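Local coordinates for FAD dependent oxidoreductase domain-containing protein (Deinococcus radiodurans R1, PDB 3C4N) that is of uncharacterised function but binds ADP at a glycine-rich turn and is probably an FAD-dependent oxidoreductase, at residues A[44-49]-A[169-174]; A[51-56]-A[108-113]; A[84-89]-A[101-106]; A[248-253]-A[372-377]; A[266-271]-A[278-283]. All coordinates share one frame; numbering follows the deposited sequence.

Contact 1. Residues A[44-49]-A[169-174]. With ADP (adenosine-5'-diphosphate), chain C.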
# COMPACT_ATOMS: atom_id res chain seq x y z
N ALA A 44 0.92 2.65 -10.82
CA ALA A 44 0.27 3.45 -9.80
C ALA A 44 0.63 4.93 -9.84
O ALA A 44 0.65 5.59 -8.81
CB ALA A 44 0.57 2.86 -8.40
N GLY A 45 0.91 5.45 -11.03
CA GLY A 45 1.22 6.87 -11.17
C GLY A 45 -0.09 7.64 -11.22
O GLY A 45 -1.12 7.06 -10.89
N ARG A 46 -0.08 8.91 -11.62
CA ARG A 46 -1.31 9.70 -11.68
C ARG A 46 -2.45 9.02 -12.45
O ARG A 46 -3.59 9.00 -12.00
CB ARG A 46 -1.04 11.08 -12.29
CG ARG A 46 -0.83 11.06 -13.80
CD ARG A 46 -0.31 12.38 -14.35
NE ARG A 46 -1.10 13.53 -13.92
CZ ARG A 46 -0.68 14.79 -14.02
NH1 ARG A 46 -1.44 15.79 -13.60
NH2 ARG A 46 0.50 15.04 -14.56
N MSE A 47 -2.14 8.46 -13.61
CA MSE A 47 -3.13 7.80 -14.44
C MSE A 47 -3.71 6.51 -13.85
O MSE A 47 -4.92 6.41 -13.65
CB MSE A 47 -2.52 7.51 -15.82
CG MSE A 47 -2.16 8.82 -16.61
SE MSE A 47 -3.59 10.21 -16.77
CE MSE A 47 -4.96 9.16 -17.67
N GLY A 48 -2.85 5.53 -13.59
CA GLY A 48 -3.31 4.27 -13.02
C GLY A 48 -3.98 4.43 -11.66
O GLY A 48 -5.00 3.83 -11.34
N ALA A 49 -3.38 5.26 -10.83
CA ALA A 49 -3.92 5.50 -9.51
C ALA A 49 -5.31 6.13 -9.61
O ALA A 49 -6.21 5.77 -8.86
CB ALA A 49 -2.99 6.41 -8.71
N TYR A 169 -0.84 22.56 -8.76
CA TYR A 169 -0.98 21.53 -7.74
C TYR A 169 0.15 20.53 -7.92
O TYR A 169 0.87 20.57 -8.92
CB TYR A 169 -2.32 20.81 -7.90
CG TYR A 169 -2.48 20.06 -9.21
CD1 TYR A 169 -2.17 18.69 -9.31
CD2 TYR A 169 -2.96 20.71 -10.34
CE1 TYR A 169 -2.36 17.99 -10.52
CE2 TYR A 169 -3.14 20.03 -11.54
CZ TYR A 169 -2.85 18.68 -11.62
OH TYR A 169 -3.09 18.02 -12.81
N ARG A 170 0.30 19.63 -6.95
CA ARG A 170 1.35 18.62 -7.06
C ARG A 170 0.73 17.32 -7.56
O ARG A 170 -0.08 16.70 -6.87
CB ARG A 170 2.02 18.40 -5.70
CG ARG A 170 2.67 19.63 -5.11
CD ARG A 170 3.76 20.16 -6.02
NE ARG A 170 4.81 19.16 -6.24
CZ ARG A 170 5.82 18.93 -5.41
NH1 ARG A 170 5.94 19.63 -4.29
NH2 ARG A 170 6.70 17.97 -5.70
N PRO A 171 1.12 16.87 -8.76
CA PRO A 171 0.58 15.63 -9.31
C PRO A 171 0.86 14.45 -8.39
O PRO A 171 0.06 13.51 -8.31
CB PRO A 171 1.31 15.49 -10.65
CG PRO A 171 1.61 16.91 -11.02
CD PRO A 171 2.05 17.50 -9.70
N GLY A 172 2.00 14.52 -7.70
CA GLY A 172 2.39 13.48 -6.77
C GLY A 172 1.34 13.34 -5.68
O GLY A 172 0.93 12.23 -5.35
N SER A 173 0.91 14.46 -5.13
CA SER A 173 -0.12 14.43 -4.09
C SER A 173 -1.44 13.91 -4.65
O SER A 173 -2.17 13.20 -3.97
CB SER A 173 -0.35 15.83 -3.52
OG SER A 173 0.76 16.24 -2.75
N LEU A 174 -1.75 14.28 -5.89
CA LEU A 174 -2.99 13.85 -6.54
C LEU A 174 -2.99 12.34 -6.65
O LEU A 174 -3.93 11.67 -6.23
CB LEU A 174 -3.11 14.46 -7.94
CG LEU A 174 -4.29 13.99 -8.79
CD1 LEU A 174 -5.57 14.11 -7.97
CD2 LEU A 174 -4.43 14.82 -10.09
PB ADP C . 1.66 8.21 -15.76
O1B ADP C . 1.06 7.96 -17.06
O2B ADP C . 0.54 8.38 -14.63
O3B ADP C . 2.58 9.54 -15.81
PA ADP C . 3.84 7.30 -14.56
O1A ADP C . 4.99 7.25 -15.49
O2A ADP C . 3.79 8.77 -13.88
O3A ADP C . 2.47 6.95 -15.32
O5' ADP C . 3.84 6.12 -13.47
C5' ADP C . 3.15 5.04 -14.02
C4' ADP C . 3.52 3.77 -13.31
O4' ADP C . 3.63 2.44 -13.89
C3' ADP C . 4.89 4.20 -12.91
O3' ADP C . 4.83 4.99 -11.72
C2' ADP C . 5.68 2.90 -12.74
O2' ADP C . 6.22 2.82 -11.41
C1' ADP C . 4.64 1.80 -13.07
N9 ADP C . 5.10 0.76 -13.94
C8 ADP C . 5.81 0.98 -15.13
N7 ADP C . 6.12 -0.18 -15.67
C5 ADP C . 5.61 -1.18 -14.90
C6 ADP C . 5.50 -2.59 -15.01
N6 ADP C . 5.73 -3.24 -16.24
N1 ADP C . 4.92 -3.29 -14.00
C2 ADP C . 4.42 -2.67 -12.93
N3 ADP C . 4.43 -1.40 -12.80
C4 ADP C . 4.95 -0.57 -13.80
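R46, the first residue of helix 46-58, stretches its side chain to Y169 and P171 at the start of helix 171-183. Its first torsion sets CG between the backbone N and the carbonyl carbon (chi1 74°), which brings R46 CG to 3.1 Å from ADP O2B while the rest of the chain, bent at chi3, runs away from the phosphate. The guanidinium ends with Y169 OH at its edge and in its plane, R46 NH1 lying 2.9 Å from Y169 OH, yet the angle is too poor for a hydrogen bond. Guanidinium and phenol ring stand nearly at right angles, 82° apart. D380 serves both: its carboxylate forms a salt bridge with R46 NH1, and its backbone O is hydrogen-bonded to Y169 OH. P171 covers one guanidinium face off-centre, P171 CB being 4.0 Å from R46 CZ. The same turn holds ADP, as in a Rossmann-type nucleotide site: M47 N donates to ADP O2B over 2.9 Å in a nearly straight bond (173°), whereas R46 N is bonded to T79 OG1, itself a partner of ADP. G45 suits this turn, since a CB there would fall about 2.3 Å from ADP O5'. Cut back to alanine, R46 would probably leave the D380 carboxylate without its salt-bridge mate and a gap beside P171. The chemistry thus divides the work: the M47 amide at the helix start grips the phosphate and would help to balance its charge, while the R46 side chain spends its own on D380.

Contact 2. Residues A[51-56]-A[108-113]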
# COMPACT_ATOMS: atom_id res chain seq x y z
N CYS A 51 -7.43 5.96 -12.20
CA CYS A 51 -8.31 4.98 -12.82
C CYS A 51 -8.74 3.94 -11.79
O CYS A 51 -9.91 3.57 -11.74
CB CYS A 51 -7.60 4.32 -14.00
SG CYS A 51 -8.70 3.45 -15.12
N ALA A 52 -7.80 3.48 -10.96
CA ALA A 52 -8.13 2.48 -9.93
C ALA A 52 -9.11 3.07 -8.93
O ALA A 52 -10.00 2.38 -8.44
CB ALA A 52 -6.87 2.00 -9.22
N PHE A 53 -8.95 4.36 -8.64
CA PHE A 53 -9.85 5.03 -7.71
C PHE A 53 -11.27 5.09 -8.30
O PHE A 53 -12.23 4.67 -7.65
CB PHE A 53 -9.34 6.44 -7.41
CG PHE A 53 -10.32 7.28 -6.67
CD1 PHE A 53 -10.69 6.94 -5.37
CD2 PHE A 53 -10.87 8.40 -7.26
CE1 PHE A 53 -11.62 7.73 -4.67
CE2 PHE A 53 -11.80 9.19 -6.58
CZ PHE A 53 -12.17 8.85 -5.28
N TYR A 54 -11.40 5.58 -9.53
CA TYR A 54 -12.71 5.69 -10.15
C TYR A 54 -13.37 4.33 -10.34
O TYR A 54 -14.59 4.22 -10.24
CB TYR A 54 -12.62 6.41 -11.50
CG TYR A 54 -12.19 7.85 -11.40
CD1 TYR A 54 -12.88 8.75 -10.58
CD2 TYR A 54 -11.11 8.33 -12.13
CE1 TYR A 54 -12.48 10.08 -10.48
CE2 TYR A 54 -10.70 9.65 -12.05
CZ TYR A 54 -11.39 10.53 -11.22
OH TYR A 54 -10.97 11.85 -11.15
N LEU A 55 -12.58 3.30 -10.59
CA LEU A 55 -13.15 1.97 -10.75
C LEU A 55 -13.67 1.44 -9.42
O LEU A 55 -14.67 0.72 -9.38
CB LEU A 55 -12.13 1.00 -11.34
CG LEU A 55 -11.96 1.14 -12.85
CD1 LEU A 55 -10.73 0.35 -13.30
CD2 LEU A 55 -13.22 0.65 -13.56
N ARG A 56 -13.02 1.81 -8.32
CA ARG A 56 -13.47 1.35 -7.00
C ARG A 56 -14.81 1.97 -6.64
O ARG A 56 -15.59 1.39 -5.89
CB ARG A 56 -12.45 1.69 -5.90
CG ARG A 56 -11.12 0.94 -5.99
CD ARG A 56 -11.31 -0.55 -6.10
NE ARG A 56 -12.06 -1.10 -4.97
CZ ARG A 56 -12.57 -2.33 -4.96
NH1 ARG A 56 -12.43 -3.13 -6.00
NH2 ARG A 56 -13.23 -2.76 -3.90
N GLY A 108 -12.17 19.83 -6.04
CA GLY A 108 -13.01 19.08 -5.13
C GLY A 108 -12.28 17.87 -4.56
O GLY A 108 -12.89 17.03 -3.89
N ALA A 109 -10.98 17.79 -4.82
CA ALA A 109 -10.15 16.69 -4.35
C ALA A 109 -10.75 15.31 -4.69
O ALA A 109 -10.70 14.39 -3.88
CB ALA A 109 -9.94 16.82 -2.83
N LEU A 110 -11.32 15.19 -5.89
CA LEU A 110 -11.94 13.95 -6.37
C LEU A 110 -13.21 13.63 -5.61
O LEU A 110 -13.75 12.53 -5.73
CB LEU A 110 -10.96 12.77 -6.22
CG LEU A 110 -9.56 12.96 -6.84
CD1 LEU A 110 -8.64 11.80 -6.47
CD2 LEU A 110 -9.71 13.09 -8.33
N GLY A 111 -13.68 14.58 -4.82
CA GLY A 111 -14.88 14.38 -4.03
C GLY A 111 -14.70 13.34 -2.94
O GLY A 111 -15.62 12.60 -2.63
N SER A 112 -13.51 13.31 -2.34
CA SER A 112 -13.21 12.34 -1.29
C SER A 112 -13.16 12.96 0.10
O SER A 112 -12.69 12.33 1.04
CB SER A 112 -11.86 11.69 -1.56
OG SER A 112 -10.84 12.67 -1.41
N GLY A 113 -13.63 14.20 0.22
CA GLY A 113 -13.60 14.87 1.50
C GLY A 113 -12.17 15.02 2.00
O GLY A 113 -11.94 15.40 3.14
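L110 sets its branched side chain against two aromatic rings, F53 and Y54, carried side by side on helix 46-58. F53 CE2 lies 3.7 Å from L110 CB, and L110 CD1 rests 4.1 Å from F53 CD2. The ring gets there because F53 CG is anti to the backbone N (chi1 170°), extending the phenyl group toward the loop. Y54 swings the other way, its CG beside the backbone N, and reaches L110 with its hydroxyl, the two side chains crossing at about a right angle. Y54 OH comes within 3.3 Å of L110 CD2, but its polar need is met by Q105 NE2, to which it is hydrogen-bonded. The Y54 ring also meets H388 edge-to-face. L110 belongs to the Schellman motif that ends helix 96-107: A109 is the C-prime residue, with L110 N bonded to Q105 O and A109 N to L106 O. S112 OG then donates to A109 O over 3.0 Å, nearly along the C=O axis (165°), which helps to fix the turn that points L110 at the rings. Loss of the phenyl group to a serine here, at F53, is likely to open a gap beside L110 CB and CD1 and leave that side of the leucine without packing. With no hydrogen bond crossing between the two segments, the join is apolar; Q105, at the end of the adjoining helix, takes up the one hydroxyl beside it, so the tyrosine can be buried against leucine without losing its polar partner.

Contact 3. Residues A[84-89]-A[101-106]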
# COMPACT_ATOMS: atom_id res chain seq x y z
N GLY A 84 2.23 20.00 -12.71
CA GLY A 84 0.86 20.16 -12.23
C GLY A 84 0.23 21.51 -12.55
O GLY A 84 -0.25 22.22 -11.66
N VAL A 85 0.23 21.89 -13.82
CA VAL A 85 -0.35 23.15 -14.23
C VAL A 85 -1.64 22.95 -15.03
O VAL A 85 -1.62 22.37 -16.11
CB VAL A 85 0.59 23.96 -15.14
CG1 VAL A 85 -0.08 25.26 -15.54
CG2 VAL A 85 1.89 24.24 -14.42
N TRP A 86 -2.76 23.41 -14.49
CA TRP A 86 -4.01 23.29 -15.22
C TRP A 86 -4.22 24.64 -15.88
O TRP A 86 -4.33 25.67 -15.20
CB TRP A 86 -5.19 23.02 -14.30
CG TRP A 86 -6.44 22.66 -15.05
CD1 TRP A 86 -6.93 21.41 -15.27
CD2 TRP A 86 -7.35 23.57 -15.71
NE1 TRP A 86 -8.09 21.48 -16.02
CE2 TRP A 86 -8.36 22.79 -16.30
CE3 TRP A 86 -7.40 24.96 -15.85
CZ2 TRP A 86 -9.42 23.36 -17.03
CZ3 TRP A 86 -8.46 25.53 -16.57
CH2 TRP A 86 -9.45 24.73 -17.15
N THR A 87 -4.25 24.65 -17.21
CA THR A 87 -4.45 25.90 -17.93
C THR A 87 -5.32 25.73 -19.16
O THR A 87 -5.16 24.77 -19.91
CB THR A 87 -3.11 26.51 -18.38
OG1 THR A 87 -3.38 27.70 -19.13
CG2 THR A 87 -2.33 25.54 -19.25
N ALA A 88 -6.23 26.67 -19.37
CA ALA A 88 -7.13 26.63 -20.52
C ALA A 88 -6.34 26.68 -21.82
O ALA A 88 -6.90 26.45 -22.90
CB ALA A 88 -8.12 27.79 -20.46
N GLN A 89 -5.04 26.96 -21.74
CA GLN A 89 -4.22 27.03 -22.95
C GLN A 89 -3.70 25.65 -23.34
O GLN A 89 -3.07 25.49 -24.39
CB GLN A 89 -3.06 28.01 -22.76
CG GLN A 89 -3.51 29.46 -22.61
CD GLN A 89 -2.38 30.42 -22.30
OE1 GLN A 89 -2.60 31.61 -22.06
NE2 GLN A 89 -1.15 29.90 -22.31
N TRP A 101 -13.98 19.09 -16.45
CA TRP A 101 -14.31 18.02 -15.51
C TRP A 101 -13.08 17.76 -14.65
O TRP A 101 -13.17 17.62 -13.42
CB TRP A 101 -14.71 16.76 -16.28
CG TRP A 101 -15.22 15.67 -15.40
CD1 TRP A 101 -16.50 15.48 -14.98
CD2 TRP A 101 -14.43 14.66 -14.75
NE1 TRP A 101 -16.57 14.42 -14.11
CE2 TRP A 101 -15.31 13.90 -13.95
CE3 TRP A 101 -13.07 14.33 -14.77
CZ2 TRP A 101 -14.87 12.82 -13.17
CZ3 TRP A 101 -12.63 13.27 -14.00
CH2 TRP A 101 -13.53 12.52 -13.21
N THR A 102 -11.91 17.69 -15.29
CA THR A 102 -10.67 17.46 -14.56
C THR A 102 -10.44 18.61 -13.58
O THR A 102 -10.06 18.38 -12.43
CB THR A 102 -9.45 17.37 -15.52
OG1 THR A 102 -9.60 16.21 -16.35
CG2 THR A 102 -8.14 17.26 -14.73
N ARG A 103 -10.71 19.85 -14.01
CA ARG A 103 -10.51 20.99 -13.14
C ARG A 103 -11.38 20.89 -11.90
O ARG A 103 -10.91 21.13 -10.78
CB ARG A 103 -10.79 22.33 -13.86
CG ARG A 103 -10.02 23.49 -13.22
CD ARG A 103 -10.34 24.89 -13.76
NE ARG A 103 -11.19 25.57 -12.78
CZ ARG A 103 -10.99 26.78 -12.27
NH1 ARG A 103 -9.96 27.52 -12.62
NH2 ARG A 103 -11.82 27.24 -11.36
N GLU A 104 -12.65 20.54 -12.10
CA GLU A 104 -13.61 20.39 -11.01
C GLU A 104 -13.16 19.34 -10.01
O GLU A 104 -13.27 19.54 -8.79
CB GLU A 104 -14.99 20.02 -11.57
CG GLU A 104 -16.09 20.22 -10.55
CD GLU A 104 -17.50 20.08 -11.12
OE1 GLU A 104 -18.43 20.70 -10.54
OE2 GLU A 104 -17.70 19.36 -12.12
N GLN A 105 -12.65 18.22 -10.53
CA GLN A 105 -12.16 17.13 -9.69
C GLN A 105 -11.04 17.65 -8.78
O GLN A 105 -11.04 17.42 -7.57
CB GLN A 105 -11.63 15.98 -10.56
CG GLN A 105 -12.67 15.13 -11.22
CD GLN A 105 -13.47 14.30 -10.23
OE1 GLN A 105 -14.64 14.58 -10.00
NE2 GLN A 105 -12.84 13.29 -9.63
N LEU A 106 -10.09 18.36 -9.39
CA LEU A 106 -8.95 18.94 -8.68
C LEU A 106 -9.39 19.78 -7.48
O LEU A 106 -9.00 19.50 -6.35
CB LEU A 106 -8.13 19.80 -9.65
CG LEU A 106 -6.86 19.25 -10.32
CD1 LEU A 106 -6.83 17.76 -10.34
CD2 LEU A 106 -6.74 19.82 -11.71
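The whole aliphatic stem of R103 is laid over one face of the W86 indole, so an arginine here packs mainly by its methylenes and not by its charge. Stem and ring cross at about a right angle. R103 CB lies 3.5 Å from W86 CE2, where the two rings of the indole fuse, and R103 CD reaches the six-membered ring, 3.4 Å from its centroid and only 9° off the normal, a CH-pi contact. Beyond CD the chain bends at chi3 (104°), which takes the guanidinium off the ring; R103 CZ is 5.6 Å from the same centroid, at most a weak cation-pi attraction, and the two planes are 74° apart. R103 NH1 has a weak hydrogen bond to R165 O. The five-membered end of the indole meets other residues: L106 CD2 is 3.9 Å from W86 CD1, and T102 CG2 approaches the edge. W86 NE1 is hydrogen-bonded to A99 O, which helps to fix the ring's rotation. Strand 85-86 thus leans its tryptophan on helix 96-107, while its backbone pairs with strand 167-169; T381 of helix 379-398 touches W86, and L384 of that helix packs on L106.

Contact 4. Residues A[248-253]-A[372-377]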
# COMPACT_ATOMS: atom_id res chain seq x y z
N THR A 248 1.87 -0.35 -31.70
CA THR A 248 1.20 0.94 -31.58
C THR A 248 2.15 1.99 -32.17
O THR A 248 3.32 1.70 -32.43
CB THR A 248 0.88 1.33 -30.10
OG1 THR A 248 2.09 1.41 -29.34
CG2 THR A 248 -0.07 0.32 -29.47
N ARG A 249 1.65 3.20 -32.36
CA ARG A 249 2.45 4.28 -32.93
C ARG A 249 2.92 5.25 -31.84
O ARG A 249 3.61 6.23 -32.13
CB ARG A 249 1.62 5.04 -33.98
CG ARG A 249 0.67 4.16 -34.79
CD ARG A 249 0.43 4.70 -36.20
NE ARG A 249 1.62 4.46 -37.00
CZ ARG A 249 1.70 3.63 -38.04
NH1 ARG A 249 0.64 2.95 -38.44
NH2 ARG A 249 2.86 3.45 -38.63
N HIS A 250 2.57 4.96 -30.59
CA HIS A 250 2.95 5.84 -29.48
C HIS A 250 4.46 5.99 -29.28
O HIS A 250 5.24 5.07 -29.54
CB HIS A 250 2.31 5.35 -28.20
CG HIS A 250 0.84 5.12 -28.33
ND1 HIS A 250 0.24 3.92 -28.01
CD2 HIS A 250 -0.16 5.94 -28.76
CE1 HIS A 250 -1.06 4.00 -28.25
NE2 HIS A 250 -1.32 5.21 -28.70
N GLY A 251 4.87 7.16 -28.82
CA GLY A 251 6.28 7.41 -28.61
C GLY A 251 6.57 7.87 -27.21
O GLY A 251 5.67 7.97 -26.37
N ARG A 252 7.83 8.17 -26.95
CA ARG A 252 8.25 8.61 -25.64
C ARG A 252 9.30 9.70 -25.73
O ARG A 252 10.10 9.73 -26.66
CB ARG A 252 8.79 7.41 -24.85
CG ARG A 252 9.80 6.56 -25.61
CD ARG A 252 9.91 5.15 -25.03
NE ARG A 252 10.71 5.07 -23.80
CZ ARG A 252 12.04 5.08 -23.76
NH1 ARG A 252 12.74 5.16 -24.88
NH2 ARG A 252 12.67 4.97 -22.60
N ALA A 253 9.28 10.62 -24.78
CA ALA A 253 10.26 11.70 -24.76
C ALA A 253 10.81 11.87 -23.35
O ALA A 253 10.08 11.75 -22.36
CB ALA A 253 9.63 12.99 -25.24
N LEU A 372 -5.02 0.42 -22.97
CA LEU A 372 -3.76 1.15 -22.82
C LEU A 372 -4.10 2.60 -22.46
O LEU A 372 -4.64 3.34 -23.28
CB LEU A 372 -2.95 1.08 -24.12
CG LEU A 372 -1.71 1.98 -24.21
CD1 LEU A 372 -0.70 1.61 -23.13
CD2 LEU A 372 -1.09 1.83 -25.58
N LEU A 373 -3.76 2.99 -21.24
CA LEU A 373 -4.01 4.33 -20.71
C LEU A 373 -2.78 5.20 -20.86
O LEU A 373 -1.70 4.85 -20.37
CB LEU A 373 -4.37 4.24 -19.22
CG LEU A 373 -4.72 5.50 -18.41
CD1 LEU A 373 -5.78 6.31 -19.15
CD2 LEU A 373 -5.23 5.11 -17.02
N LEU A 374 -2.93 6.32 -21.54
CA LEU A 374 -1.82 7.23 -21.74
C LEU A 374 -2.17 8.60 -21.16
O LEU A 374 -3.30 9.09 -21.32
CB LEU A 374 -1.51 7.36 -23.23
CG LEU A 374 -0.36 6.53 -23.82
CD1 LEU A 374 -0.24 5.21 -23.13
CD2 LEU A 374 -0.56 6.36 -25.33
N GLY A 375 -1.19 9.19 -20.48
CA GLY A 375 -1.33 10.51 -19.89
C GLY A 375 -0.68 11.48 -20.86
O GLY A 375 -1.34 11.96 -21.77
N GLY A 376 0.61 11.77 -20.68
CA GLY A 376 1.29 12.68 -21.60
C GLY A 376 1.46 14.13 -21.16
O GLY A 376 0.97 14.53 -20.11
N PRO A 377 2.15 14.96 -21.98
CA PRO A 377 2.41 16.38 -21.71
C PRO A 377 1.21 17.25 -21.33
O PRO A 377 1.39 18.36 -20.84
CB PRO A 377 3.09 16.86 -23.01
CG PRO A 377 3.79 15.64 -23.49
CD PRO A 377 2.74 14.55 -23.27
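A CH-pi contact joins H250, just ahead of strand 251-260, to L374 of strand 370-374, which belongs to the sheet of the Rossmann-type nucleotide-binding fold. The two strands are not paired here, since the CA atoms of H250 and L374 lie 9.2 Å apart; side chains alone span the distance. H250 buries the most surface. L374 CD2 sits over the centre of its ring, 3.5 Å from the centroid and 8° off the normal, so one methyl carbon faces almost the whole imidazole. L372 lies two residues earlier on the same side of the strand; its side chain and that of H250 come at each other from opposite directions, with L372 CG anti to the backbone N (chi1 171°) and CD2 in contact with the ring. L374 CD2 thus covers one face, L372 CD2 adds a second methyl near it, and no hydrogen bond crosses the contact. L373, between them, faces the other way and packs on M47 and C51 of helix 46-58. The backbone of L372 pairs with E364, and the H250 side chain also touches E364, Q362 and P237, which places it against strand 362-367 and helix 236-244. A smaller touch adds to the apolar patch: T248 CG2 lies 4.3 Å from L372 CD2.

Contact 5. Residues A[266-271]-A[278-283]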
# COMPACT_ATOMS: atom_id res chain seq x y z
N ALA A 266 3.87 32.49 -3.57
CA ALA A 266 2.76 31.54 -3.62
C ALA A 266 1.71 31.97 -4.64
O ALA A 266 0.90 31.17 -5.08
CB ALA A 266 2.12 31.42 -2.25
N GLN A 267 1.75 33.24 -5.02
CA GLN A 267 0.78 33.75 -5.96
C GLN A 267 1.41 34.30 -7.24
O GLN A 267 0.73 34.93 -8.05
CB GLN A 267 -0.07 34.81 -5.27
CG GLN A 267 0.73 35.77 -4.43
CD GLN A 267 -0.14 36.50 -3.42
OE1 GLN A 267 0.29 37.47 -2.80
NE2 GLN A 267 -1.38 36.02 -3.25
N THR A 268 2.71 34.07 -7.41
CA THR A 268 3.40 34.53 -8.61
C THR A 268 2.93 33.63 -9.74
O THR A 268 3.03 32.40 -9.67
CB THR A 268 4.95 34.47 -8.46
OG1 THR A 268 5.56 34.65 -9.75
CG2 THR A 268 5.40 33.15 -7.89
N PRO A 269 2.40 34.23 -10.81
CA PRO A 269 1.89 33.51 -11.98
C PRO A 269 2.87 32.58 -12.71
O PRO A 269 4.09 32.74 -12.61
CB PRO A 269 1.36 34.63 -12.87
CG PRO A 269 2.19 35.82 -12.48
CD PRO A 269 2.31 35.69 -10.99
N VAL A 270 2.31 31.59 -13.40
CA VAL A 270 3.11 30.66 -14.18
C VAL A 270 3.44 31.43 -15.45
O VAL A 270 2.60 32.17 -15.97
CB VAL A 270 2.29 29.38 -14.56
CG1 VAL A 270 3.11 28.47 -15.45
CG2 VAL A 270 1.87 28.64 -13.30
N LEU A 271 4.66 31.28 -15.95
CA LEU A 271 5.08 31.98 -17.16
C LEU A 271 5.54 30.99 -18.20
O LEU A 271 6.09 29.94 -17.88
CB LEU A 271 6.24 32.93 -16.83
CG LEU A 271 5.95 34.00 -15.77
CD1 LEU A 271 7.27 34.48 -15.16
CD2 LEU A 271 5.17 35.15 -16.39
N LEU A 278 7.90 28.36 -16.73
CA LEU A 278 8.53 28.65 -15.46
C LEU A 278 7.45 28.46 -14.40
O LEU A 278 6.55 29.29 -14.23
CB LEU A 278 9.10 30.07 -15.44
CG LEU A 278 10.31 30.26 -16.37
CD1 LEU A 278 10.81 31.72 -16.34
CD2 LEU A 278 11.43 29.31 -15.94
N ARG A 279 7.52 27.31 -13.71
CA ARG A 279 6.56 26.93 -12.69
C ARG A 279 7.05 27.30 -11.30
O ARG A 279 7.93 26.64 -10.74
CB ARG A 279 6.31 25.41 -12.75
CG ARG A 279 5.75 24.76 -11.47
CD ARG A 279 4.30 25.14 -11.16
NE ARG A 279 3.57 24.07 -10.45
CZ ARG A 279 3.33 24.03 -9.14
NH1 ARG A 279 3.76 25.00 -8.34
NH2 ARG A 279 2.67 23.01 -8.62
N PRO A 280 6.49 28.38 -10.73
CA PRO A 280 6.90 28.80 -9.39
C PRO A 280 6.62 27.69 -8.38
O PRO A 280 5.53 27.13 -8.34
CB PRO A 280 6.04 30.04 -9.14
CG PRO A 280 4.83 29.80 -10.01
CD PRO A 280 5.43 29.25 -11.27
N GLN A 281 7.62 27.36 -7.57
CA GLN A 281 7.46 26.29 -6.59
C GLN A 281 8.59 26.29 -5.57
O GLN A 281 9.75 26.52 -5.91
CB GLN A 281 7.42 24.94 -7.32
CG GLN A 281 7.10 23.77 -6.42
CD GLN A 281 7.24 22.44 -7.14
OE1 GLN A 281 6.48 22.13 -8.08
NE2 GLN A 281 8.22 21.64 -6.70
N ASN A 282 8.26 26.03 -4.30
CA ASN A 282 9.27 26.00 -3.25
C ASN A 282 10.12 27.28 -3.22
O ASN A 282 11.33 27.21 -3.04
CB ASN A 282 10.19 24.80 -3.44
CG ASN A 282 9.94 23.72 -2.42
OD1 ASN A 282 8.80 23.26 -2.24
ND2 ASN A 282 10.99 23.28 -1.73
N GLY A 283 9.47 28.43 -3.40
CA GLY A 283 10.19 29.69 -3.37
C GLY A 283 11.03 29.96 -4.60
O GLY A 283 11.69 30.99 -4.68
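The antiparallel beta hairpin of strands 270-273 and 276-281 is held here by one hydrogen-bonded pair, L271 with L278. L278 N donates to L271 O over 2.7 Å and L271 N to L278 O over 3.2 Å, both nearly straight (170° and 172°). The side chains of the pair lie on the same face of the sheet, L271 CB and L278 CB 4.3 Å apart. Moving away from the turn, the next hydrogen-bonded pair in this register would be P269 with P280, and neither proline has an N-H to give. Carbon contacts take over. P280 CG lies 3.2 Å from T268 O, and T268 CG2 packs on P280 CB at 3.4 Å; that methyl is held between the backbone N and the carbonyl carbon of T268, while OG1 is anti to N (chi1 168°). V270 CG2 crosses P280 at about a right angle, 4.1 Å from its CD. T268 O has a donor in R121 NH2. R279 faces away from the partner segment: its NH1 donates to P280 O over 2.8 Å, close to the guanidinium plane, its NE bonds to P83 O, and its NH2 has a weak bond to Y169 O. The chemistry implies a division along the hairpin: amide bonds close it next to the turn, and at the two prolines, where no such pair can form, P280 instead packs its ring carbons on T268 and V270.

From the N terminus, the chain runs through the nucleotide-binding turn and helix 46-58, which gives segments to contacts 1 and 2. Contact 3 closes first, a short loop from strand 85-86 back onto helix 96-107. Contact 2 closes around it as the chain leaves that helix, and contact 1 closes around both at helix 171-183, so the three nest without crossing. A second series follows: contact 5 closes the hairpin inside the long loop that contact 4 shuts at 372-377, joining strand 251-260 of the second sheet to strand 370-374 of the nucleotide-binding sheet. L174 packs on L110 and L106, linking contact 1 to contacts 2 and 3, and M47 packs on L373 of contact 4.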